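Local coordinates for putative N-acetylmuramoyl-L-alanine amidase (Enterococcus phage phiM1EF22, PDB 7D55), which probably binds the enterococcal cell wall as the tetrameric cell-binding domain of a phage lysin, probably directing the enzyme's amidase part to the peptidoglycan, at residues Tyr5-Asn10 and Gly14-Asn19; Ala22-Phe27 and Cys33-His38; Ile48-Lys51 and Lys55-Pro58; Lys63-Asn66 and Trp71-Arg74. All coordinates share one frame; numbering follows the deposited sequence.

Overall arrangement
The four contacts follow in series along the chain. Contacts 1 and 2 lie about 9 Å apart, centre to centre, and share the mixed sheet: strand 3-9 pairs with strand 22-28, and the Tyr-5 O to Met-26 N approach of 2.7 Å is one of its rungs. Contact 4 sets helix 71-78 and the loop before it against strand 3-9, about 11 Å from contact 1 between centres. Contact 3, at the end of helix 39-53, lies about 25 Å from contact 1 between centres, on the opposite side of the chain's centre. Contacts 2 and 3 both touch the second subunit, and contacts 3 and 4 the third, which ties the fold to the tetramer.

Contact 1: Tyr5-Asn10 and Gly14-Asn19; sequences YERPIN and GVLEWN
With CG set anti to the backbone N (chi1 -173°), Asn-10 swings its amide toward the carboxylate of Glu-17, whose chain runs extended beyond CG to meet it. ND2 of Asn-10 gives a hydrogen bond of 3.1 Å to OE1 of Glu-17, coming from above the carboxylate plane, and the two flat groups stand 77° apart. The other end of that amide makes an Asx turn where strand 3-9 ends, OD1 of Asn-10 accepting from the backbone N of Lys-12 and also of Thr-13. Two backbone bonds draw the chain back on itself as the strand gives way to the loop leading to strand 22-28: Asn-10 N to Val-15 O, 2.9 Å and nearly straight at 172°, and Gly-14 N to Asn-10 O, 2.8 Å. Gly-14 turns here with positive phi. Further in, Leu-16 packs across the bent chain of Arg-7 at about a right angle, its CD2 lying 3.7 Å from CD of Arg-7, while CB of Leu-16 sits over one guanidinium face. CG1 of Ile-9 meets the same CD2 at 3.9 Å. NH1 of Arg-7 is held by its neighbour's carbonyl, Pro-8 O, at 2.8 Å, and NH2 forms a salt bridge with Glu-76.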
# COMPACT_ATOMS: atom_id res chain seq x y z
N TYR A 5 -2.02 15.62 -7.69
CA TYR A 5 -1.23 16.53 -8.51
C TYR A 5 -1.88 16.61 -9.89
O TYR A 5 -2.78 15.83 -10.21
CB TYR A 5 0.24 16.11 -8.62
CG TYR A 5 0.47 14.78 -9.32
CD1 TYR A 5 0.35 13.58 -8.64
CD2 TYR A 5 0.81 14.74 -10.67
CE1 TYR A 5 0.57 12.37 -9.28
CE2 TYR A 5 1.04 13.53 -11.32
CZ TYR A 5 0.91 12.35 -10.62
OH TYR A 5 1.12 11.15 -11.26
N GLU A 6 -1.41 17.55 -10.70
CA GLU A 6 -1.88 17.67 -12.07
C GLU A 6 -0.72 17.41 -13.02
O GLU A 6 0.42 17.75 -12.72
CB GLU A 6 -2.44 19.07 -12.31
CG GLU A 6 -3.76 19.30 -11.57
CD GLU A 6 -4.23 20.74 -11.65
OE1 GLU A 6 -4.38 21.38 -10.60
OE2 GLU A 6 -4.44 21.23 -12.77
N ARG A 7 -1.03 16.84 -14.19
CA ARG A 7 -0.01 16.55 -15.18
C ARG A 7 -0.65 16.54 -16.57
O ARG A 7 -1.88 16.39 -16.69
CB ARG A 7 0.71 15.22 -14.88
CG ARG A 7 -0.20 14.01 -14.87
CD ARG A 7 -0.00 13.17 -16.12
NE ARG A 7 1.34 12.59 -16.15
CZ ARG A 7 2.23 12.76 -17.12
NH1 ARG A 7 1.94 13.49 -18.20
NH2 ARG A 7 3.43 12.18 -17.02
N PRO A 8 0.14 16.72 -17.63
CA PRO A 8 -0.44 16.85 -18.97
C PRO A 8 -1.01 15.55 -19.52
O PRO A 8 -0.53 14.44 -19.23
CB PRO A 8 0.73 17.34 -19.83
CG PRO A 8 1.67 17.97 -18.86
CD PRO A 8 1.57 17.11 -17.62
N ILE A 9 -2.02 15.70 -20.38
CA ILE A 9 -2.68 14.59 -21.04
C ILE A 9 -3.06 15.04 -22.44
O ILE A 9 -3.34 16.22 -22.68
CB ILE A 9 -3.92 14.10 -20.24
CG1 ILE A 9 -4.54 12.86 -20.87
CG2 ILE A 9 -4.98 15.19 -20.13
CD1 ILE A 9 -5.55 12.17 -19.97
N ASN A 10 -3.02 14.11 -23.39
CA ASN A 10 -3.49 14.39 -24.74
C ASN A 10 -5.01 14.28 -24.75
O ASN A 10 -5.55 13.20 -24.52
CB ASN A 10 -2.88 13.37 -25.70
CG ASN A 10 -3.18 13.67 -27.16
OD1 ASN A 10 -4.32 13.97 -27.53
ND2 ASN A 10 -2.16 13.58 -28.00
N GLY A 14 -6.33 10.58 -24.82
CA GLY A 14 -6.34 10.12 -23.44
C GLY A 14 -5.02 9.57 -22.93
O GLY A 14 -5.00 8.98 -21.84
N VAL A 15 -3.93 9.74 -23.68
CA VAL A 15 -2.62 9.23 -23.30
C VAL A 15 -1.87 10.32 -22.55
O VAL A 15 -1.88 11.49 -22.96
CB VAL A 15 -1.83 8.79 -24.55
CG1 VAL A 15 -0.42 8.33 -24.17
CG2 VAL A 15 -2.57 7.70 -25.28
N LEU A 16 -1.19 9.94 -21.47
CA LEU A 16 -0.30 10.87 -20.78
C LEU A 16 0.95 11.09 -21.62
O LEU A 16 1.58 10.14 -22.08
CB LEU A 16 0.09 10.29 -19.42
CG LEU A 16 -1.09 9.94 -18.52
CD1 LEU A 16 -0.58 9.51 -17.15
CD2 LEU A 16 -2.07 11.11 -18.39
N GLU A 17 1.28 12.36 -21.85
CA GLU A 17 2.41 12.76 -22.69
C GLU A 17 3.02 14.01 -22.08
O GLU A 17 2.32 14.79 -21.43
CB GLU A 17 1.95 13.15 -24.11
CG GLU A 17 0.99 12.19 -24.77
CD GLU A 17 0.72 12.55 -26.21
OE1 GLU A 17 0.60 13.75 -26.51
OE2 GLU A 17 0.61 11.62 -27.05
N TRP A 18 4.32 14.22 -22.31
CA TRP A 18 4.99 15.35 -21.67
C TRP A 18 4.41 16.68 -22.15
O TRP A 18 4.36 17.65 -21.38
CB TRP A 18 6.50 15.31 -21.90
CG TRP A 18 6.95 15.88 -23.23
CD1 TRP A 18 7.16 15.19 -24.38
CD2 TRP A 18 7.26 17.26 -23.52
NE1 TRP A 18 7.58 16.04 -25.38
CE2 TRP A 18 7.65 17.31 -24.88
CE3 TRP A 18 7.23 18.44 -22.78
CZ2 TRP A 18 8.01 18.51 -25.51
CZ3 TRP A 18 7.59 19.63 -23.41
CH2 TRP A 18 7.98 19.65 -24.75
N ASN A 19 3.96 16.73 -23.40
CA ASN A 19 3.46 17.96 -24.01
C ASN A 19 1.97 17.88 -24.30
O ASN A 19 1.49 18.41 -25.30
CB ASN A 19 4.25 18.32 -25.26
CG ASN A 19 4.22 19.80 -25.54
OD1 ASN A 19 3.81 20.60 -24.69
ND2 ASN A 19 4.64 20.19 -26.74

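Contact 2: Ala22-Phe27 and Cys33-His38; sequences AWTVMF and CRRVSH
Met-26 folds its side chain back over the neighbouring strand: bends at chi2 (-77°) and chi3 lay SD 3.5 Å from CA of Arg-35, and the methyl CE goes on along that backbone until it rests 4.1 Å from CB of Cys-33. The thioether thus fills the groove between Cys-33 and Arg-35 on one side of the hairpin formed by strands 22-28 and 33-36. On the other side, Val-36 is the bump. Its CG2 presses against CB of Phe-27 at 3.6 Å, and its CB meets CG1 of Val-25 at 3.9 Å, so the branched valine fits between the two side chains of the facing strand. The ring of Phe-27 itself leads away from the contact.

Between these two faces the backbones pair: Phe-27 and Arg-34 make an antiparallel hydrogen-bonded pair, joined by both N to O bonds, and Met-26 with Arg-35 forms the adjoining non-hydrogen-bonded pair. Toward the far end Val-25 O is gripped twice, by Val-36 N and by OG1 of Thr-24, which reach it from opposite faces of its plane. That hydroxyl oxygen also accepts from NE of Arg-35, 3.0 Å away, at the end of an extended chain. A water bridges the widening gap, accepting from Val-25 N and donating to Val-36 O at 2.6 Å.

The Val-25, Phe-27 and Val-36 face is covered by Met-42 and Ile-45 of helix 39-53. On the opposite face, Met-26 packs on Tyr-5 and Arg-7 of strand 3-9, and Cys-33 on Leu-75 of helix 71-78.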
# COMPACT_ATOMS: atom_id res chain seq x y z
N ALA A 22 -3.86 19.24 -22.59
CA ALA A 22 -4.77 19.44 -21.47
C ALA A 22 -4.10 18.90 -20.21
O ALA A 22 -2.98 18.39 -20.25
CB ALA A 22 -6.15 18.83 -21.77
N TRP A 23 -4.80 19.02 -19.09
CA TRP A 23 -4.28 18.60 -17.80
C TRP A 23 -5.28 17.69 -17.12
O TRP A 23 -6.49 17.83 -17.31
CB TRP A 23 -3.98 19.82 -16.89
CG TRP A 23 -2.89 20.65 -17.46
CD1 TRP A 23 -2.99 21.56 -18.48
CD2 TRP A 23 -1.51 20.61 -17.10
NE1 TRP A 23 -1.76 22.10 -18.76
CE2 TRP A 23 -0.83 21.53 -17.93
CE3 TRP A 23 -0.77 19.90 -16.15
CZ2 TRP A 23 0.54 21.75 -17.83
CZ3 TRP A 23 0.60 20.13 -16.05
CH2 TRP A 23 1.24 21.04 -16.89
N THR A 24 -4.76 16.73 -16.35
CA THR A 24 -5.59 15.88 -15.52
C THR A 24 -5.02 15.80 -14.11
O THR A 24 -3.81 15.88 -13.89
CB THR A 24 -5.72 14.45 -16.07
OG1 THR A 24 -6.64 13.71 -15.25
CG2 THR A 24 -4.35 13.75 -16.09
N VAL A 25 -5.93 15.68 -13.14
CA VAL A 25 -5.54 15.36 -11.78
C VAL A 25 -5.16 13.89 -11.72
O VAL A 25 -5.71 13.05 -12.45
CB VAL A 25 -6.69 15.70 -10.81
CG1 VAL A 25 -6.33 15.34 -9.39
CG2 VAL A 25 -7.00 17.16 -10.90
N MET A 26 -4.18 13.58 -10.88
CA MET A 26 -3.74 12.22 -10.60
C MET A 26 -3.65 12.05 -9.09
O MET A 26 -3.45 13.02 -8.35
CB MET A 26 -2.33 11.95 -11.17
CG MET A 26 -2.18 12.16 -12.68
SD MET A 26 -2.84 10.85 -13.72
CE MET A 26 -1.75 9.49 -13.30
N PHE A 27 -3.76 10.80 -8.67
CA PHE A 27 -3.72 10.40 -7.27
C PHE A 27 -2.58 9.41 -7.09
O PHE A 27 -2.52 8.39 -7.79
CB PHE A 27 -5.05 9.74 -6.87
CG PHE A 27 -5.02 9.08 -5.53
CD1 PHE A 27 -4.68 9.80 -4.39
CD2 PHE A 27 -5.39 7.74 -5.39
CE1 PHE A 27 -4.67 9.19 -3.15
CE2 PHE A 27 -5.40 7.13 -4.16
CZ PHE A 27 -5.04 7.86 -3.03
N CYS A 33 0.30 5.65 -9.41
CA CYS A 33 -0.36 6.91 -9.72
C CYS A 33 -1.53 6.60 -10.65
O CYS A 33 -1.37 5.88 -11.64
CB CYS A 33 0.61 7.89 -10.39
SG CYS A 33 1.89 8.50 -9.26
N ARG A 34 -2.70 7.13 -10.31
CA ARG A 34 -3.92 6.81 -11.04
C ARG A 34 -4.64 8.09 -11.40
O ARG A 34 -4.65 9.04 -10.61
CB ARG A 34 -4.84 5.94 -10.19
CG ARG A 34 -5.92 5.28 -10.99
CD ARG A 34 -6.80 4.40 -10.11
NE ARG A 34 -6.12 3.22 -9.58
CZ ARG A 34 -5.98 2.07 -10.24
NH1 ARG A 34 -6.44 1.93 -11.47
NH2 ARG A 34 -5.36 1.05 -9.67
N ARG A 35 -5.24 8.12 -12.58
CA ARG A 35 -5.94 9.31 -13.03
C ARG A 35 -7.22 9.53 -12.24
O ARG A 35 -7.97 8.58 -11.96
CB ARG A 35 -6.26 9.23 -14.51
CG ARG A 35 -6.90 10.52 -15.02
CD ARG A 35 -7.39 10.39 -16.43
NE ARG A 35 -8.03 11.62 -16.84
CZ ARG A 35 -8.64 11.80 -18.00
NH1 ARG A 35 -8.69 10.80 -18.88
NH2 ARG A 35 -9.20 12.97 -18.28
N VAL A 36 -7.48 10.79 -11.89
CA VAL A 36 -8.70 11.24 -11.24
C VAL A 36 -9.46 12.06 -12.28
O VAL A 36 -8.93 13.05 -12.79
CB VAL A 36 -8.37 12.11 -10.01
CG1 VAL A 36 -9.63 12.62 -9.35
CG2 VAL A 36 -7.51 11.33 -9.02
N SER A 37 -10.68 11.65 -12.61
CA SER A 37 -11.35 12.27 -13.75
C SER A 37 -12.72 12.85 -13.43
O SER A 37 -13.45 13.22 -14.35
CB SER A 37 -11.44 11.31 -14.94
OG SER A 37 -12.20 10.18 -14.58
N HIS A 38 -13.08 12.95 -12.15
CA HIS A 38 -14.34 13.54 -11.78
C HIS A 38 -14.12 14.30 -10.48
O HIS A 38 -13.38 13.83 -9.61
CB HIS A 38 -15.41 12.46 -11.57
CG HIS A 38 -16.79 13.00 -11.39
ND1 HIS A 38 -17.25 13.46 -10.17
CD2 HIS A 38 -17.80 13.18 -12.27
CE1 HIS A 38 -18.49 13.89 -10.31
NE2 HIS A 38 -18.85 13.73 -11.58
O HOH W 1 -8.76 15.52 -13.67

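Contact 3: Ile48-Lys51 and Lys55-Pro58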
# COMPACT_ATOMS: atom_id res chain seq x y z
N ILE A 48 -11.51 11.16 2.88
CA ILE A 48 -10.97 9.99 3.56
C ILE A 48 -9.60 10.31 4.14
O ILE A 48 -9.30 9.94 5.28
CB ILE A 48 -10.91 8.79 2.61
CG1 ILE A 48 -12.32 8.36 2.18
CG2 ILE A 48 -10.17 7.62 3.27
CD1 ILE A 48 -12.31 7.43 0.99
N TYR A 49 -8.76 11.02 3.38
CA TYR A 49 -7.45 11.38 3.91
C TYR A 49 -7.60 12.21 5.18
O TYR A 49 -6.91 11.97 6.18
CB TYR A 49 -6.64 12.12 2.85
CG TYR A 49 -5.23 12.43 3.30
CD1 TYR A 49 -4.97 13.50 4.14
CD2 TYR A 49 -4.16 11.64 2.88
CE1 TYR A 49 -3.68 13.79 4.56
CE2 TYR A 49 -2.87 11.93 3.30
CZ TYR A 49 -2.65 13.01 4.13
OH TYR A 49 -1.38 13.30 4.55
N ARG A 50 -8.49 13.20 5.15
CA ARG A 50 -8.68 14.07 6.31
C ARG A 50 -9.21 13.28 7.50
O ARG A 50 -8.78 13.51 8.64
CB ARG A 50 -9.62 15.22 5.95
CG ARG A 50 -9.58 16.37 6.95
CD ARG A 50 -10.51 17.49 6.53
NE ARG A 50 -10.16 18.00 5.20
CZ ARG A 50 -10.87 17.78 4.10
NH1 ARG A 50 -11.98 17.06 4.16
NH2 ARG A 50 -10.47 18.29 2.94
N LYS A 51 -10.13 12.34 7.27
CA LYS A 51 -10.65 11.55 8.38
C LYS A 51 -9.56 10.69 9.01
O LYS A 51 -9.57 10.48 10.23
CB LYS A 51 -11.82 10.69 7.92
CG LYS A 51 -13.14 11.46 7.87
CD LYS A 51 -14.31 10.55 7.54
CE LYS A 51 -15.64 11.26 7.77
NZ LYS A 51 -15.69 12.60 7.12
N LYS A 55 -5.55 16.35 8.64
CA LYS A 55 -5.12 17.47 7.83
C LYS A 55 -5.42 17.15 6.38
O LYS A 55 -5.77 16.02 6.03
CB LYS A 55 -3.64 17.79 8.04
CG LYS A 55 -2.72 16.60 7.83
CD LYS A 55 -1.27 17.06 7.85
CE LYS A 55 -0.43 16.16 8.73
NZ LYS A 55 -0.55 14.74 8.34
N ASP A 56 -5.26 18.15 5.51
CA ASP A 56 -5.58 17.98 4.10
C ASP A 56 -4.51 17.17 3.37
O ASP A 56 -3.31 17.26 3.68
CB ASP A 56 -5.70 19.34 3.42
CG ASP A 56 -6.92 20.11 3.87
OD1 ASP A 56 -7.78 19.54 4.58
OD2 ASP A 56 -7.03 21.30 3.50
N ILE A 57 -4.95 16.40 2.37
CA ILE A 57 -3.98 15.65 1.56
C ILE A 57 -3.06 16.62 0.83
O ILE A 57 -3.52 17.68 0.35
CB ILE A 57 -4.71 14.72 0.57
CG1 ILE A 57 -3.72 13.77 -0.12
CG2 ILE A 57 -5.53 15.52 -0.45
CD1 ILE A 57 -4.40 12.76 -1.02
N PRO A 58 -1.76 16.35 0.74
CA PRO A 58 -0.89 17.21 -0.07
C PRO A 58 -1.36 17.26 -1.52
O PRO A 58 -1.74 16.25 -2.11
CB PRO A 58 0.47 16.52 0.03
CG PRO A 58 0.42 15.80 1.33
CD PRO A 58 -0.99 15.32 1.46
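OD1 of Asp-56 takes two donors from Arg-50: NE at 2.9 Å, in a nearly straight bond of 168°, and NH2 in a weak one at 3.4 Å. This salt bridge ties the last turn of helix 39-53 to the loop that leads into strand 59-60, near the surface. The carboxylate oxygen lies at the edge of the guanidinium, in its plane, while the carboxylate as a whole stands almost perpendicular to it, 82° away. Both side chains point the same way and lie side by side, with the bend at chi3 of Arg-50 (-58°) turning its NE toward the acid.

Beside this polar clasp, the ring of Tyr-49 fills the inside of the connection. Ile-57 comes down over one of its faces: CA is 3.6 Å from the ring centroid, a CH-pi contact, and CB lies just as close to CG of the tyrosine. Pro-58 crosses the outer end of the ring at about a right angle, putting its CD 3.7 Å from OH of Tyr-49. The hydroxyl is hydrogen-bonded to OD1 of Asn-52 of the third subunit, and NZ of Lys-55 reaches O of that same Asn-52, so this loop belongs to the tetramer interface. Tyr-49 also packs on Met-1 of the second subunit.

The carbonyl O of Lys-55 is buried here with no hydrogen-bonding partner in the model; it looks at the ring edge, 3.2 Å from CD1 of Tyr-49, and receives a CA-H...O contact from Arg-50 CA at 3.5 Å.

Contact 4: Lys63-Asn66 and Trp71-Arg74; sequences KEWN and WYNR
Contacts with the indole of Trp-65 dominate, and the closest is a CH-pi approach: CB of Trp-71 stands over the five-membered ring, 3.3 Å from its centroid and only 10° off the ring normal. Farther along that face lies the backbone N of Tyr-72, 3.7 Å from CE3 of Trp-65, so the backbone at Trp-71 and Tyr-72 rests on the indole. The two tryptophans also meet ring to ring, obliquely, with their five-membered rings 4.9 Å apart between centroids and their planes at 34°.

Apolar packing continues through Tyr-72, whose CB touches CE3 of Trp-65 at 3.9 Å. Its CG lies between the backbone N and the carbonyl carbon (chi1 43°), which sends the ring back past Trp-65 in the opposite direction toward Asn-66. The hydroxyl end of Tyr-72 lies against the Asn-66 carbonyl, OH 3.3 Å from its C. This is a loop-to-helix junction: residues 67-70 loop out and return, bringing Trp-71 alongside Trp-65. Trp-65 also stacks on Tyr-60 and packs against Val-44 of the third subunit.

The amide of Asn-66 serves its own loop: OD1 accepts from Asn-68 N, an Asx turn, and ND2 donates to Gln-62 O.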
# COMPACT_ATOMS: atom_id res chain seq x y z
N LYS A 63 1.28 25.51 -10.38
CA LYS A 63 2.29 26.49 -9.99
C LYS A 63 3.60 25.79 -9.63
O LYS A 63 4.68 26.29 -9.95
CB LYS A 63 1.77 27.33 -8.83
CG LYS A 63 2.74 28.38 -8.33
CD LYS A 63 2.08 29.30 -7.30
CE LYS A 63 3.03 30.41 -6.86
NZ LYS A 63 4.34 29.86 -6.39
N GLU A 64 3.52 24.62 -8.99
CA GLU A 64 4.67 23.87 -8.49
C GLU A 64 5.20 22.87 -9.53
O GLU A 64 6.42 22.77 -9.74
CB GLU A 64 4.28 23.09 -7.23
CG GLU A 64 4.01 23.93 -5.99
CD GLU A 64 2.59 24.45 -5.90
OE1 GLU A 64 2.41 25.68 -5.71
OE2 GLU A 64 1.64 23.64 -6.01
N TRP A 65 4.31 22.10 -10.14
CA TRP A 65 4.70 21.03 -11.06
C TRP A 65 4.07 21.32 -12.41
O TRP A 65 2.84 21.36 -12.51
CB TRP A 65 4.20 19.68 -10.56
CG TRP A 65 4.86 19.12 -9.34
CD1 TRP A 65 5.77 19.72 -8.52
CD2 TRP A 65 4.64 17.81 -8.80
NE1 TRP A 65 6.13 18.86 -7.50
CE2 TRP A 65 5.45 17.68 -7.65
CE3 TRP A 65 3.83 16.74 -9.18
CZ2 TRP A 65 5.47 16.52 -6.89
CZ3 TRP A 65 3.85 15.59 -8.43
CH2 TRP A 65 4.67 15.49 -7.29
N ASN A 66 4.89 21.49 -13.44
CA ASN A 66 4.38 21.84 -14.76
C ASN A 66 5.43 21.42 -15.79
O ASN A 66 6.42 20.77 -15.46
CB ASN A 66 4.04 23.33 -14.81
CG ASN A 66 5.20 24.19 -14.37
OD1 ASN A 66 6.29 24.10 -14.93
ND2 ASN A 66 4.98 25.02 -13.36
N TRP A 71 7.99 17.59 -12.15
CA TRP A 71 8.30 16.68 -11.05
C TRP A 71 7.43 15.43 -11.08
O TRP A 71 7.83 14.39 -10.55
CB TRP A 71 8.12 17.43 -9.73
CG TRP A 71 9.22 18.39 -9.48
CD1 TRP A 71 9.22 19.74 -9.71
CD2 TRP A 71 10.52 18.07 -8.97
NE1 TRP A 71 10.44 20.28 -9.35
CE2 TRP A 71 11.25 19.27 -8.90
CE3 TRP A 71 11.13 16.88 -8.56
CZ2 TRP A 71 12.56 19.31 -8.44
CZ3 TRP A 71 12.42 16.93 -8.10
CH2 TRP A 71 13.13 18.13 -8.05
N TYR A 72 6.25 15.52 -11.69
CA TYR A 72 5.41 14.33 -11.84
C TYR A 72 6.13 13.22 -12.61
O TYR A 72 5.86 12.04 -12.38
CB TYR A 72 4.08 14.70 -12.48
CG TYR A 72 4.18 15.67 -13.63
CD1 TYR A 72 4.62 15.25 -14.89
CD2 TYR A 72 3.86 17.02 -13.46
CE1 TYR A 72 4.71 16.16 -15.95
CE2 TYR A 72 3.96 17.91 -14.50
CZ TYR A 72 4.38 17.48 -15.74
OH TYR A 72 4.46 18.40 -16.76
N ASN A 73 7.06 13.57 -13.52
CA ASN A 73 7.87 12.55 -14.20
C ASN A 73 8.64 11.72 -13.19
O ASN A 73 8.74 10.49 -13.33
CB ASN A 73 8.91 13.20 -15.11
CG ASN A 73 8.33 13.78 -16.38
OD1 ASN A 73 7.19 13.53 -16.74
ND2 ASN A 73 9.16 14.56 -17.10
N ARG A 74 9.21 12.37 -12.18
CA ARG A 74 9.98 11.67 -11.16
C ARG A 74 9.08 10.82 -10.28
O ARG A 74 9.41 9.67 -9.97
CB ARG A 74 10.75 12.68 -10.30
CG ARG A 74 11.63 13.64 -11.10
CD ARG A 74 12.68 12.89 -11.90
NE ARG A 74 13.54 13.81 -12.65
CZ ARG A 74 14.49 13.42 -13.49
NH1 ARG A 74 14.70 12.13 -13.70
NH2 ARG A 74 15.23 14.32 -14.12